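PDB 3FW2: thiol-disulfide oxidoreductase from Bacteroides thetaiotaomicron, which is a putative TlpA-like thiol-disulfide oxidoreductase, this chain being its C-terminal thioredoxin-fold domain, which lacks the usual CXXC motif. Local coordinates for residues K34-N45 with I114-S125. Numbering follows the deposited sequence.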
loop_
_atom_site.group_PDB
_atom_site.type_symbol
_atom_site.label_atom_id
_atom_site.label_comp_id
_atom_site.label_asym_id
_atom_site.label_seq_id
_atom_site.Cartn_x
_atom_site.Cartn_y
_atom_site.Cartn_z
ATOM N N LYS A 34 -28.685 1.252 6.042
ATOM C CA LYS A 34 -28.277 1.815 4.767
ATOM C C LYS A 34 -27.255 0.895 4.076
ATOM O O LYS A 34 -26.518 0.179 4.718
ATOM C CB LYS A 34 -27.600 3.168 4.998
ATOM C CG LYS A 34 -28.478 4.160 5.762
ATOM C CD LYS A 34 -27.929 5.582 5.564
ATOM C CE LYS A 34 -28.629 6.589 6.423
ATOM N NZ LYS A 34 -27.932 7.906 6.254
ATOM N N SER A 35 -27.228 0.974 2.768
ATOM C CA SER A 35 -26.114 0.447 1.986
ATOM C C SER A 35 -24.900 1.325 2.278
ATOM O O SER A 35 -25.048 2.461 2.735
ATOM C CB SER A 35 -26.443 0.475 0.516
ATOM O OG SER A 35 -27.547 -0.382 0.232
ATOM N N LEU A 36 -23.702 0.787 2.077
ATOM C CA LEU A 36 -22.502 1.471 2.534
ATOM C C LEU A 36 -21.404 1.380 1.483
ATOM O O LEU A 36 -21.014 0.297 1.090
ATOM C CB LEU A 36 -22.036 0.899 3.862
ATOM C CG LEU A 36 -20.822 1.520 4.528
ATOM C CD1 LEU A 36 -20.995 2.989 4.887
ATOM C CD2 LEU A 36 -20.444 0.655 5.779
ATOM N N LEU A 37 -20.905 2.551 1.064
ATOM C CA LEU A 37 -19.763 2.667 0.185
ATOM C C LEU A 37 -18.544 2.959 1.037
ATOM O O LEU A 37 -18.471 3.997 1.687
ATOM C CB LEU A 37 -19.966 3.811 -0.796
ATOM C CG LEU A 37 -18.807 4.037 -1.773
ATOM C CD1 LEU A 37 -18.552 2.864 -2.739
ATOM C CD2 LEU A 37 -19.052 5.301 -2.585
ATOM N N ILE A 38 -17.598 2.026 0.997
ATOM C CA ILE A 38 -16.369 2.071 1.816
ATOM C C ILE A 38 -15.209 2.321 0.895
ATOM O O ILE A 38 -15.052 1.572 -0.090
ATOM C CB ILE A 38 -16.107 0.786 2.558
ATOM C CG1 ILE A 38 -17.250 0.460 3.540
ATOM C CG2 ILE A 38 -14.811 0.875 3.334
ATOM C CD1 ILE A 38 -17.010 -0.889 4.293
ATOM N N ASN A 39 -14.495 3.442 1.097
ATOM C CA ASN A 39 -13.301 3.748 0.301
ATOM C C ASN A 39 -12.028 3.611 1.132
ATOM O O ASN A 39 -11.964 4.035 2.316
ATOM C CB ASN A 39 -13.393 5.098 -0.389
ATOM C CG ASN A 39 -13.178 6.279 0.562
ATOM O OD1 ASN A 39 -12.079 6.905 0.595
ATOM N ND2 ASN A 39 -14.175 6.589 1.302
ATOM N N PHE A 40 -11.016 3.039 0.526
ATOM C CA PHE A 40 -9.734 2.815 1.171
ATOM C C PHE A 40 -8.656 3.708 0.523
ATOM O O PHE A 40 -8.609 3.860 -0.702
ATOM C CB PHE A 40 -9.275 1.376 0.980
ATOM C CG PHE A 40 -10.140 0.339 1.673
ATOM C CD1 PHE A 40 -9.856 -0.077 2.948
ATOM C CD2 PHE A 40 -11.258 -0.157 1.062
ATOM C CE1 PHE A 40 -10.642 -1.039 3.589
ATOM C CE2 PHE A 40 -12.052 -1.113 1.729
ATOM C CZ PHE A 40 -11.715 -1.529 2.980
ATOM N N TRP A 41 -7.804 4.300 1.361
ATOM C CA TRP A 41 -6.850 5.291 0.895
ATOM C C TRP A 41 -5.755 5.423 1.950
ATOM O O TRP A 41 -5.810 4.796 3.018
ATOM C CB TRP A 41 -7.550 6.650 0.726
ATOM C CG TRP A 41 -8.032 7.267 2.003
ATOM C CD1 TRP A 41 -9.077 6.845 2.780
ATOM C CD2 TRP A 41 -7.440 8.372 2.705
ATOM N NE1 TRP A 41 -9.189 7.629 3.893
ATOM C CE2 TRP A 41 -8.202 8.566 3.888
ATOM C CE3 TRP A 41 -6.380 9.226 2.436
ATOM C CZ2 TRP A 41 -7.924 9.596 4.789
ATOM C CZ3 TRP A 41 -6.092 10.234 3.325
ATOM C CH2 TRP A 41 -6.848 10.396 4.500
ATOM N N ALA A 42 -4.769 6.262 1.670
ATOM C CA ALA A 42 -3.819 6.693 2.685
ATOM C C ALA A 42 -3.184 8.003 2.314
ATOM O O ALA A 42 -2.946 8.305 1.126
ATOM C CB ALA A 42 -2.695 5.656 2.894
ATOM N N SER A 43 -2.845 8.816 3.316
ATOM C CA SER A 43 -2.206 10.094 3.035
ATOM C C SER A 43 -0.811 9.936 2.424
ATOM O O SER A 43 -0.296 10.816 1.743
ATOM C CB SER A 43 -2.182 10.973 4.310
ATOM O OG SER A 43 -1.063 10.641 5.124
ATOM N N TRP A 44 -0.154 8.832 2.718
ATOM C CA TRP A 44 1.134 8.511 2.136
ATOM C C TRP A 44 1.048 8.027 0.664
ATOM O O TRP A 44 2.102 7.694 0.028
ATOM C CB TRP A 44 1.885 7.484 3.016
ATOM C CG TRP A 44 1.198 6.166 3.321
ATOM C CD1 TRP A 44 0.619 5.814 4.505
ATOM C CD2 TRP A 44 1.070 5.034 2.460
ATOM N NE1 TRP A 44 0.144 4.534 4.427
ATOM C CE2 TRP A 44 0.413 4.031 3.184
ATOM C CE3 TRP A 44 1.470 4.759 1.132
ATOM C CZ2 TRP A 44 0.106 2.765 2.634
ATOM C CZ3 TRP A 44 1.158 3.480 0.591
ATOM C CH2 TRP A 44 0.479 2.522 1.336
ATOM N N ASN A 45 -0.184 7.982 0.109
ATOM C CA ASN A 45 -0.374 7.728 -1.316
ATOM C C ASN A 45 -1.286 8.768 -1.937
ATOM O O ASN A 45 -2.375 8.469 -2.334
ATOM C CB ASN A 45 -0.970 6.326 -1.486
ATOM C CG ASN A 45 -1.116 5.930 -2.924
ATOM O OD1 ASN A 45 -0.191 6.066 -3.683
ATOM N ND2 ASN A 45 -2.282 5.444 -3.279
ATOM N N ILE A 114 -7.085 -6.011 0.316
ATOM C CA ILE A 114 -6.775 -4.758 -0.411
ATOM C C ILE A 114 -5.421 -4.963 -1.089
ATOM O O ILE A 114 -4.367 -5.195 -0.421
ATOM C CB ILE A 114 -6.773 -3.569 0.552
ATOM C CG1 ILE A 114 -8.139 -3.433 1.198
ATOM C CG2 ILE A 114 -6.415 -2.247 -0.150
ATOM C CD1 ILE A 114 -9.321 -3.200 0.258
ATOM N N TYR A 115 -5.433 -4.980 -2.426
ATOM C CA TYR A 115 -4.212 -5.238 -3.131
ATOM C C TYR A 115 -3.547 -3.994 -3.670
ATOM O O TYR A 115 -2.380 -4.029 -4.049
ATOM C CB TYR A 115 -4.452 -6.253 -4.251
ATOM C CG TYR A 115 -5.469 -5.863 -5.266
ATOM C CD1 TYR A 115 -5.140 -5.003 -6.327
ATOM C CD2 TYR A 115 -6.777 -6.390 -5.214
ATOM C CE1 TYR A 115 -6.118 -4.666 -7.330
ATOM C CE2 TYR A 115 -7.735 -6.015 -6.183
ATOM C CZ TYR A 115 -7.392 -5.199 -7.226
ATOM O OH TYR A 115 -8.318 -4.862 -8.193
ATOM N N LYS A 116 -4.310 -2.913 -3.703
ATOM C CA LYS A 116 -3.819 -1.608 -4.072
ATOM C C LYS A 116 -4.732 -0.549 -3.498
ATOM O O LYS A 116 -5.914 -0.820 -3.191
ATOM C CB LYS A 116 -3.651 -1.482 -5.606
ATOM C CG LYS A 116 -4.903 -1.277 -6.401
ATOM C CD LYS A 116 -4.648 -0.989 -7.992
ATOM C CE LYS A 116 -3.541 0.021 -8.242
ATOM N NZ LYS A 116 -3.674 0.992 -9.468
ATOM N N ILE A 117 -4.218 0.688 -3.373
ATOM C CA ILE A 117 -5.091 1.828 -3.053
ATOM C C ILE A 117 -4.919 2.891 -4.104
ATOM O O ILE A 117 -3.858 3.004 -4.707
ATOM C CB ILE A 117 -4.870 2.397 -1.635
ATOM C CG1 ILE A 117 -3.355 2.538 -1.369
ATOM C CG2 ILE A 117 -5.579 1.502 -0.601
ATOM C CD1 ILE A 117 -2.969 3.392 -0.093
ATOM N N PRO A 118 -5.992 3.653 -4.382
ATOM C CA PRO A 118 -7.312 3.557 -3.792
ATOM C C PRO A 118 -8.045 2.291 -4.119
ATOM O O PRO A 118 -7.791 1.630 -5.168
ATOM C CB PRO A 118 -8.067 4.738 -4.412
ATOM C CG PRO A 118 -7.331 5.000 -5.661
ATOM C CD PRO A 118 -5.912 4.760 -5.343
ATOM N N ALA A 119 -9.011 1.947 -3.266
ATOM C CA ALA A 119 -9.919 0.831 -3.532
ATOM C C ALA A 119 -11.253 1.220 -2.947
ATOM O O ALA A 119 -11.318 2.108 -2.107
ATOM C CB ALA A 119 -9.403 -0.491 -2.813
ATOM N N ASN A 120 -12.326 0.536 -3.366
ATOM C CA ASN A 120 -13.604 0.678 -2.682
ATOM C C ASN A 120 -14.433 -0.615 -2.713
ATOM O O ASN A 120 -14.102 -1.599 -3.406
ATOM C CB ASN A 120 -14.381 1.900 -3.170
ATOM C CG ASN A 120 -14.845 1.767 -4.578
ATOM O OD1 ASN A 120 -15.377 0.733 -4.943
ATOM N ND2 ASN A 120 -14.696 2.851 -5.374
ATOM N N ILE A 121 -15.474 -0.634 -1.906
ATOM C CA ILE A 121 -16.354 -1.776 -1.818
ATOM C C ILE A 121 -17.713 -1.259 -1.428
ATOM O O ILE A 121 -17.814 -0.321 -0.632
ATOM C CB ILE A 121 -15.818 -2.870 -0.859
ATOM C CG1 ILE A 121 -16.680 -4.138 -0.960
ATOM C CG2 ILE A 121 -15.834 -2.411 0.590
ATOM C CD1 ILE A 121 -16.048 -5.400 -0.356
ATOM N N LEU A 122 -18.751 -1.864 -1.979
ATOM C CA LEU A 122 -20.140 -1.430 -1.763
ATOM C C LEU A 122 -20.899 -2.564 -1.135
ATOM O O LEU A 122 -20.883 -3.649 -1.670
ATOM C CB LEU A 122 -20.764 -1.042 -3.087
ATOM C CG LEU A 122 -22.222 -0.575 -3.125
ATOM C CD1 LEU A 122 -22.396 0.736 -2.272
ATOM C CD2 LEU A 122 -22.646 -0.329 -4.566
ATOM N N LEU A 123 -21.527 -2.269 0.002
ATOM C CA LEU A 123 -22.303 -3.236 0.756
ATOM C C LEU A 123 -23.766 -2.911 0.707
ATOM O O LEU A 123 -24.157 -1.758 0.832
ATOM C CB LEU A 123 -21.875 -3.222 2.201
ATOM C CG LEU A 123 -20.382 -3.325 2.532
ATOM C CD1 LEU A 123 -20.088 -3.458 4.084
ATOM C CD2 LEU A 123 -19.846 -4.554 1.754
ATOM N N SER A 124 -24.592 -3.953 0.638
ATOM C CA SER A 124 -26.026 -3.763 0.863
ATOM C C SER A 124 -26.286 -3.487 2.362
ATOM O O SER A 124 -25.383 -3.658 3.210
ATOM C CB SER A 124 -26.772 -5.007 0.327
ATOM O OG SER A 124 -26.643 -6.055 1.250
ATOM N N SER A 125 -27.506 -3.079 2.729
ATOM C CA SER A 125 -27.798 -2.810 4.171
ATOM C C SER A 125 -27.697 -4.053 5.038
ATOM O O SER A 125 -27.462 -3.934 6.239
ATOM C CB SER A 125 -29.151 -2.157 4.381
ATOM O OG SER A 125 -30.194 -3.040 3.965
#
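With CG placed beside its backbone N (chi1 -66°) and the ring turned broadside by chi2 of -91°, Phe40 presents one face to Ile114, whose CD1 sits 3.7 Å from the ring centroid in a CH-pi contact. Ala119 O lies at the edge of the same ring, while accepting the nearly straight bond from Phe40 N at 2.8 Å. Ile117 has CG1 between its backbone N and carbonyl carbon (chi1 45°); its CD1 reaches Ala42 CB at 3.8 Å and rests over the six-membered ring of Trp44, while its CG2 packs against Phe40 CB. Reciprocal bonds at Leu36-Leu123, Ile38-Ile121 and Phe40-Ala119 join central strand 35-41, parallel to 70-76, to strand 119-123 of the antiparallel pair 119-123 and 129-132. The face of these six residues is apolar, Ile38 CB meeting Ile121 CG2 at 3.8 Å. The other carries Leu37, Asn39, Leu122, packed on helix 136-149, and Asn120, whose ND2 bonds Leu134 O. Ile117 and cis Pro118, the family's hallmark cis-proline, border the site where thioredoxins keep CXXC. Asn45 replaces its first cysteine, ND2 3.2 Å from Ile117 O and OD1 hydrogen-bonded to Asn45 ND2 of the second subunit. Without that cysteine pair, this domain cannot perform the usual CXXC dithiol-disulfide exchange.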